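Local structure of outer membrane protein OMP121 (Bacteroides thetaiotaomicron, 5FQ8) at residues G96-L101 with A157-V162. The protein probably imports nutrients across the outer membrane as a TonB-dependent receptor, a beta-barrel closed by an internal plug domain. Residues are numbered along the deposited sequence; the frame is centred on the assembly and turned at random.
Sequences GTNQPL and AANGVV
L101 and V161 pair as a parallel beta bridge that joins the edge strand 101-103 of the four-stranded plug-domain sheet to its neighbour 161-166, a worked example of how a loop and a 3-10 turn are drawn together where two parallel strands begin. L101 N donates to G160 O, and V162 N returns a bond of 3.0 Å to L101 O, standing above that carbonyl's plane; V161 CA-H touches the same oxygen. Just before the bridge, P100 CB comes 3.2 Å from G160 O, while P100 CG meets V162 CG2 at 3.7 Å. Further back, N159 reaches along the incoming loop. Its CB sits 3.2 Å from Q99 O, and with CG anti to the carbonyl carbon (chi1 -84°) the amide lies against the loop backbone, N159 OD1 3.5 Å from N98 CA and N159 ND2 2.9 Å from T97 O. An alanine at N159 would probably leave the T97-N98 backbone without this amide beside it and open a gap between the 3-10 turn and the loop. In the second shell, D959 takes hydrogen bonds from both N98 and Q99, tying the loop to a distant part of the chain, and V86 and I88 of strand 84-88 pack on P100. Behind N159, the 3-10 turn is closed by G160 N bonding A157 O at 2.9 Å.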
ATOM      1  N   GLY B  96       6.182 -23.488 -16.046  1.00 37.37           N
ATOM      2  CA  GLY B  96       7.412 -22.962 -16.620  1.00 34.08           C
ATOM      3  C   GLY B  96       8.610 -23.252 -15.727  1.00 36.48           C
ATOM      4  O   GLY B  96       9.388 -22.367 -15.379  1.00 27.47           O
ATOM      5  N   THR B  97       8.743 -24.514 -15.340  1.00 37.36           N
ATOM      6  CA  THR B  97       9.750 -24.943 -14.378  1.00 32.17           C
ATOM      7  C   THR B  97      10.698 -25.916 -15.064  1.00 28.20           C
ATOM      8  O   THR B  97      10.405 -27.111 -15.163  1.00 28.55           O
ATOM      9  CB  THR B  97       9.098 -25.595 -13.174  1.00 34.03           C
ATOM     10  OG1 THR B  97       8.095 -24.726 -12.638  1.00 33.27           O
ATOM     11  CG2 THR B  97      10.152 -25.886 -12.118  1.00 39.92           C
ATOM     12  N   ASN B  98      11.838 -25.421 -15.532  1.00 25.14           N
ATOM     13  CA  ASN B  98      12.778 -26.288 -16.218  1.00 25.45           C
ATOM     14  C   ASN B  98      14.145 -26.355 -15.575  1.00 25.49           C
ATOM     15  O   ASN B  98      15.021 -27.033 -16.106  1.00 31.28           O
ATOM     16  CB  ASN B  98      12.942 -25.856 -17.676  1.00 27.24           C
ATOM     17  CG  ASN B  98      11.673 -25.975 -18.451  1.00 25.50           C
ATOM     18  OD1 ASN B  98      11.390 -27.004 -19.046  1.00 25.87           O
ATOM     19  ND2 ASN B  98      10.889 -24.926 -18.438  1.00 25.19           N
ATOM     20  N   GLN B  99      14.371 -25.662 -14.478  1.00 25.25           N
ATOM     21  CA  GLN B  99      15.637 -25.802 -13.799  1.00 25.34           C
ATOM     22  C   GLN B  99      15.735 -27.194 -13.193  1.00 25.76           C
ATOM     23  O   GLN B  99      14.722 -27.778 -12.811  1.00 25.87           O
ATOM     24  CB  GLN B  99      15.773 -24.756 -12.713  1.00 25.04           C
ATOM     25  CG  GLN B  99      15.198 -23.432 -13.099  1.00 24.65           C
ATOM     26  CD  GLN B  99      15.988 -22.763 -14.177  1.00 24.55           C
ATOM     27  OE1 GLN B  99      17.158 -22.493 -14.006  1.00 24.57           O
ATOM     28  NE2 GLN B  99      15.356 -22.492 -15.293  1.00 24.48           N
ATOM     29  N   PRO B 100      16.938 -27.749 -13.110  1.00 26.02           N
ATOM     30  CA  PRO B 100      17.122 -29.014 -12.401  1.00 26.44           C
ATOM     31  C   PRO B 100      17.032 -28.844 -10.893  1.00 26.38           C
ATOM     32  O   PRO B 100      17.225 -27.763 -10.332  1.00 26.06           O
ATOM     33  CB  PRO B 100      18.530 -29.432 -12.816  1.00 26.71           C
ATOM     34  CG  PRO B 100      19.208 -28.158 -13.066  1.00 26.37           C
ATOM     35  CD  PRO B 100      18.198 -27.279 -13.701  1.00 25.99           C
ATOM     36  N   LEU B 101      16.738 -29.952 -10.235  1.00 26.74           N
ATOM     37  CA  LEU B 101      16.688 -29.977  -8.784  1.00 26.79           C
ATOM     38  C   LEU B 101      18.101 -29.889  -8.230  1.00 26.91           C
ATOM     39  O   LEU B 101      18.886 -30.827  -8.374  1.00 27.32           O
ATOM     40  CB  LEU B 101      16.010 -31.253  -8.311  1.00 27.22           C
ATOM     41  CG  LEU B 101      16.091 -31.475  -6.814  1.00 27.38           C
ATOM     42  CD1 LEU B 101      15.361 -30.364  -6.113  1.00 26.99           C
ATOM     43  CD2 LEU B 101      15.491 -32.797  -6.481  1.00 27.86           C
ATOM     44  N   ALA B 157      13.187 -34.162 -10.123  1.00 32.05           N
ATOM     45  CA  ALA B 157      14.405 -34.673 -10.724  1.00 29.24           C
ATOM     46  C   ALA B 157      14.269 -34.914 -12.216  1.00 28.49           C
ATOM     47  O   ALA B 157      15.283 -35.141 -12.878  1.00 28.64           O
ATOM     48  CB  ALA B 157      14.824 -35.960 -10.024  1.00 31.92           C
ATOM     49  N   ALA B 158      13.054 -34.871 -12.759  1.00 28.44           N
ATOM     50  CA  ALA B 158      12.904 -35.080 -14.189  1.00 28.56           C
ATOM     51  C   ALA B 158      13.558 -33.970 -14.974  1.00 28.15           C
ATOM     52  O   ALA B 158      13.945 -34.173 -16.124  1.00 28.31           O
ATOM     53  CB  ALA B 158      11.437 -35.177 -14.570  1.00 28.60           C
ATOM     54  N   ASN B 159      13.687 -32.800 -14.385  1.00 27.66           N
ATOM     55  CA  ASN B 159      14.375 -31.719 -15.059  1.00 27.30           C
ATOM     56  C   ASN B 159      15.865 -31.854 -14.944  1.00 27.43           C
ATOM     57  O   ASN B 159      16.591 -30.946 -15.348  1.00 35.20           O
ATOM     58  CB  ASN B 159      13.917 -30.369 -14.504  1.00 26.76           C
ATOM     59  CG  ASN B 159      12.638 -29.887 -15.148  1.00 32.55           C
ATOM     60  OD1 ASN B 159      12.537 -29.799 -16.364  1.00 39.83           O
ATOM     61  ND2 ASN B 159      11.639 -29.612 -14.337  1.00 28.71           N
ATOM     62  N   GLY B 160      16.327 -32.983 -14.434  1.00 27.87           N
ATOM     63  CA  GLY B 160      17.720 -33.163 -14.109  1.00 28.04           C
ATOM     64  C   GLY B 160      18.009 -32.830 -12.660  1.00 27.90           C
ATOM     65  O   GLY B 160      17.219 -32.200 -11.952  1.00 27.58           O
ATOM     66  N   VAL B 161      19.178 -33.264 -12.212  1.00 28.18           N
ATOM     67  CA  VAL B 161      19.611 -33.044 -10.842  1.00 28.15           C
ATOM     68  C   VAL B 161      21.023 -32.492 -10.846  1.00 28.11           C
ATOM     69  O   VAL B 161      21.879 -32.973 -11.590  1.00 28.41           O
ATOM     70  CB  VAL B 161      19.552 -34.342 -10.015  1.00 28.67           C
ATOM     71  CG1 VAL B 161      20.076 -34.074  -8.646  1.00 28.67           C
ATOM     72  CG2 VAL B 161      18.145 -34.859  -9.940  1.00 28.74           C
ATOM     73  N   VAL B 162      21.268 -31.488 -10.026  1.00 27.78           N
ATOM     74  CA  VAL B 162      22.607 -30.958  -9.816  1.00 27.79           C
ATOM     75  C   VAL B 162      23.008 -31.303  -8.392  1.00 44.31           C
ATOM     76  O   VAL B 162      22.663 -30.587  -7.449  1.00 31.41           O
ATOM     77  CB  VAL B 162      22.683 -29.450 -10.049  1.00 27.28           C
ATOM     78  CG1 VAL B 162      24.025 -28.973  -9.627  1.00 27.35           C
ATOM     79  CG2 VAL B 162      22.441 -29.128 -11.489  1.00 27.10           C
TER